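Membrane-bound protease PH1510 (PDB 3WWV) is a membrane-bound serine protease, here its C-terminal OB-fold domain, that cleaves preferentially near hydrophobic or aromatic residues and can degrade a stomatin homolog in vitro. Local coordinates at residues I27-E32 and V50-M55. Numbering follows the deposited sequence.
Sequences IKVRGE and VRVVDM
Arg30 NH2 and Glu32 OE2 form a 2.6 Å salt bridge over the turn at the end of segment 27-32. This is the tip of a two-residue beta hairpin in the OB-fold barrel, a type II' turn from Val29 to Glu32. Arg30 takes the first corner with a positive phi (60°), and Gly31 the second. Two backbone bonds close it: Val29 N to Glu32 O at 2.9 Å and Glu32 N to Val29 O at 3.1 Å. On the exposed side, Lys28 NZ reaches back to Gly31 O at 3.0 Å. The amine sits above the carbonyl plane, 42° out of it.

Alternate residues of the strand face inward, toward 50-55. No hydrogen bond joins the two segments, which face each other across the barrel interior. Ile27 CG2 meets Val50 CG2 at 4.1 Å, and Ile27 CD1 comes to 4.2 Å from the same methyl. Val50 CG2 lies between its own backbone N and carbonyl carbon (CG1 chi1 -70°), which presents that single methyl to both branches of Ile27. Leu60 and Val62 of strand 59-64 also pack on Ile27, and Val62 touches Val50, so the pair belongs to the barrel's hydrophobic core. Val29 packs on Met10 of helix 7-10, which also touches Met55.

Arg51, between the two inward valines, has its CB directed away from 27-32. Arg51 NE bonds to Gly12 O, NH1 makes a salt bridge with Glu65, and the side chain packs on Glu65 of the second subunit. Two residues further along both strands from Ile27 and Val50, Val29 CG2 touches Val52 CG2 at 4.3 Å, methyl to methyl.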
ATOM      1  N   ILE A  27      14.387   1.915  -6.121  1.00 25.75           N
ATOM      2  CA  ILE A  27      13.242   2.146  -7.012  1.00 27.19           C
ATOM      3  C   ILE A  27      13.141   3.598  -7.478  1.00 28.53           C
ATOM      4  O   ILE A  27      13.669   4.512  -6.837  1.00 28.53           O
ATOM      5  CB  ILE A  27      11.875   1.718  -6.408  1.00 26.09           C
ATOM      6  CG1 ILE A  27      11.473   2.614  -5.227  1.00 26.70           C
ATOM      7  CG2 ILE A  27      11.866   0.240  -6.055  1.00 25.26           C
ATOM      8  CD1 ILE A  27      10.100   2.297  -4.654  1.00 25.66           C
ATOM      9  N   LYS A  28      12.462   3.799  -8.601  1.00 28.81           N
ATOM     10  CA  LYS A  28      12.170   5.135  -9.071  1.00 29.86           C
ATOM     11  C   LYS A  28      10.696   5.430  -8.822  1.00 30.18           C
ATOM     12  O   LYS A  28       9.825   4.701  -9.291  1.00 30.20           O
ATOM     13  CB  LYS A  28      12.523   5.276 -10.551  1.00 31.79           C
ATOM     14  CG  LYS A  28      12.887   6.700 -10.952  1.00 34.64           C
ATOM     15  CD  LYS A  28      13.485   6.742 -12.354  1.00 37.53           C
ATOM     16  CE  LYS A  28      13.992   8.133 -12.711  1.00 38.74           C
ATOM     17  NZ  LYS A  28      15.186   8.518 -11.903  1.00 39.88           N
ATOM     18  N   VAL A  29      10.422   6.468  -8.042  1.00 30.75           N
ATOM     19  CA  VAL A  29       9.053   6.899  -7.804  1.00 34.12           C
ATOM     20  C   VAL A  29       8.964   8.374  -8.137  1.00 37.78           C
ATOM     21  O   VAL A  29       9.707   9.184  -7.575  1.00 37.82           O
ATOM     22  CB  VAL A  29       8.585   6.654  -6.355  1.00 33.80           C
ATOM     23  CG1 VAL A  29       7.223   7.284  -6.119  1.00 33.44           C
ATOM     24  CG2 VAL A  29       8.505   5.168  -6.068  1.00 33.28           C
ATOM     25  N   ARG A  30       8.025   8.703  -9.031  1.00 43.53           N
ATOM     26  CA  ARG A  30       7.975   9.989  -9.728  1.00 47.41           C
ATOM     27  C   ARG A  30       9.287  10.111 -10.516  1.00 47.32           C
ATOM     28  O   ARG A  30       9.586   9.252 -11.352  1.00 50.29           O
ATOM     29  CB  ARG A  30       7.735  11.158  -8.756  1.00 51.10           C
ATOM     30  CG  ARG A  30       6.423  11.060  -7.984  1.00 55.87           C
ATOM     31  CD  ARG A  30       6.392  11.989  -6.774  1.00 60.25           C
ATOM     32  NE  ARG A  30       7.419  11.661  -5.780  1.00 64.04           N
ATOM     33  CZ  ARG A  30       7.509  12.202  -4.564  1.00 64.93           C
ATOM     34  NH1 ARG A  30       6.634  13.111  -4.149  1.00 65.48           N
ATOM     35  NH2 ARG A  30       8.482  11.825  -3.752  1.00 65.18           N
ATOM     36  N   GLY A  31      10.085  11.135 -10.245  1.00 43.22           N
ATOM     37  CA  GLY A  31      11.379  11.236 -10.900  1.00 44.47           C
ATOM     38  C   GLY A  31      12.520  10.804 -10.002  1.00 43.72           C
ATOM     39  O   GLY A  31      13.649  10.656 -10.465  1.00 45.65           O
ATOM     40  N   GLU A  32      12.216  10.594  -8.721  1.00 41.36           N
ATOM     41  CA  GLU A  32      13.226  10.392  -7.682  1.00 38.81           C
ATOM     42  C   GLU A  32      13.666   8.947  -7.530  1.00 34.56           C
ATOM     43  O   GLU A  32      12.853   8.020  -7.604  1.00 32.07           O
ATOM     44  CB  GLU A  32      12.692  10.848  -6.316  1.00 43.05           C
ATOM     45  CG  GLU A  32      12.447  12.337  -6.133  1.00 47.16           C
ATOM     46  CD  GLU A  32      12.019  12.657  -4.704  1.00 52.70           C
ATOM     47  OE1 GLU A  32      12.903  12.783  -3.817  1.00 53.20           O
ATOM     48  OE2 GLU A  32      10.794  12.777  -4.462  1.00 52.85           O
ATOM     49  N   VAL A  50       6.012  -1.671  -8.621  1.00 23.08           N
ATOM     50  CA  VAL A  50       5.740  -1.887  -7.200  1.00 22.52           C
ATOM     51  C   VAL A  50       4.818  -0.812  -6.642  1.00 23.34           C
ATOM     52  O   VAL A  50       4.718   0.297  -7.195  1.00 24.39           O
ATOM     53  CB  VAL A  50       7.039  -1.917  -6.346  1.00 22.50           C
ATOM     54  CG1 VAL A  50       7.854  -3.175  -6.617  1.00 22.29           C
ATOM     55  CG2 VAL A  50       7.881  -0.668  -6.563  1.00 22.53           C
ATOM     56  N   ARG A  51       4.172  -1.139  -5.525  1.00 23.12           N
ATOM     57  CA  ARG A  51       3.286  -0.224  -4.819  1.00 22.55           C
ATOM     58  C   ARG A  51       3.922   0.143  -3.479  1.00 20.95           C
ATOM     59  O   ARG A  51       4.389  -0.738  -2.773  1.00 20.17           O
ATOM     60  CB  ARG A  51       1.960  -0.937  -4.558  1.00 24.51           C
ATOM     61  CG  ARG A  51       0.817  -0.033  -4.112  1.00 26.90           C
ATOM     62  CD  ARG A  51      -0.173   0.167  -5.242  1.00 29.07           C
ATOM     63  NE  ARG A  51      -0.096   1.508  -5.787  1.00 32.50           N
ATOM     64  CZ  ARG A  51      -0.669   1.898  -6.921  1.00 33.50           C
ATOM     65  NH1 ARG A  51      -1.349   1.039  -7.667  1.00 33.96           N
ATOM     66  NH2 ARG A  51      -0.545   3.153  -7.318  1.00 34.08           N
ATOM     67  N   VAL A  52       3.923   1.424  -3.118  1.00 19.75           N
ATOM     68  CA  VAL A  52       4.494   1.847  -1.834  1.00 20.34           C
ATOM     69  C   VAL A  52       3.463   1.669  -0.707  1.00 20.73           C
ATOM     70  O   VAL A  52       2.395   2.270  -0.760  1.00 21.63           O
ATOM     71  CB  VAL A  52       5.010   3.312  -1.871  1.00 20.05           C
ATOM     72  CG1 VAL A  52       5.779   3.646  -0.599  1.00 19.65           C
ATOM     73  CG2 VAL A  52       5.886   3.562  -3.098  1.00 19.73           C
ATOM     74  N   VAL A  53       3.780   0.851   0.298  1.00 20.49           N
ATOM     75  CA  VAL A  53       2.810   0.516   1.355  1.00 21.40           C
ATOM     76  C   VAL A  53       3.165   1.079   2.732  1.00 23.04           C
ATOM     77  O   VAL A  53       2.293   1.191   3.608  1.00 23.83           O
ATOM     78  CB  VAL A  53       2.529  -1.009   1.459  1.00 21.42           C
ATOM     79  CG1 VAL A  53       1.921  -1.533   0.161  1.00 20.84           C
ATOM     80  CG2 VAL A  53       3.788  -1.794   1.819  1.00 21.26           C
ATOM     81  N   ASP A  54       4.438   1.428   2.922  1.00 24.05           N
ATOM     82  CA  ASP A  54       4.927   1.982   4.192  1.00 25.28           C
ATOM     83  C   ASP A  54       6.277   2.643   3.976  1.00 25.50           C
ATOM     84  O   ASP A  54       6.812   2.622   2.872  1.00 23.95           O
ATOM     85  CB  ASP A  54       5.062   0.876   5.245  1.00 27.41           C
ATOM     86  CG  ASP A  54       5.019   1.399   6.669  1.00 29.82           C
ATOM     87  OD1 ASP A  54       4.832   2.619   6.898  1.00 31.23           O
ATOM     88  OD2 ASP A  54       5.177   0.568   7.580  1.00 32.45           O
ATOM     89  N   MET A  55       6.822   3.223   5.039  1.00 27.66           N
ATOM     90  CA  MET A  55       8.136   3.850   4.993  1.00 30.03           C
ATOM     91  C   MET A  55       8.889   3.611   6.293  1.00 31.14           C
ATOM     92  O   MET A  55       8.319   3.699   7.375  1.00 30.74           O
ATOM     93  CB  MET A  55       8.008   5.345   4.738  1.00 31.65           C
ATOM     94  CG  MET A  55       9.043   5.876   3.772  1.00 33.86           C
ATOM     95  SD  MET A  55       8.987   7.663   3.601  1.00 36.60           S
ATOM     96  CE  MET A  55       7.271   7.879   3.207  1.00 34.19           C
TER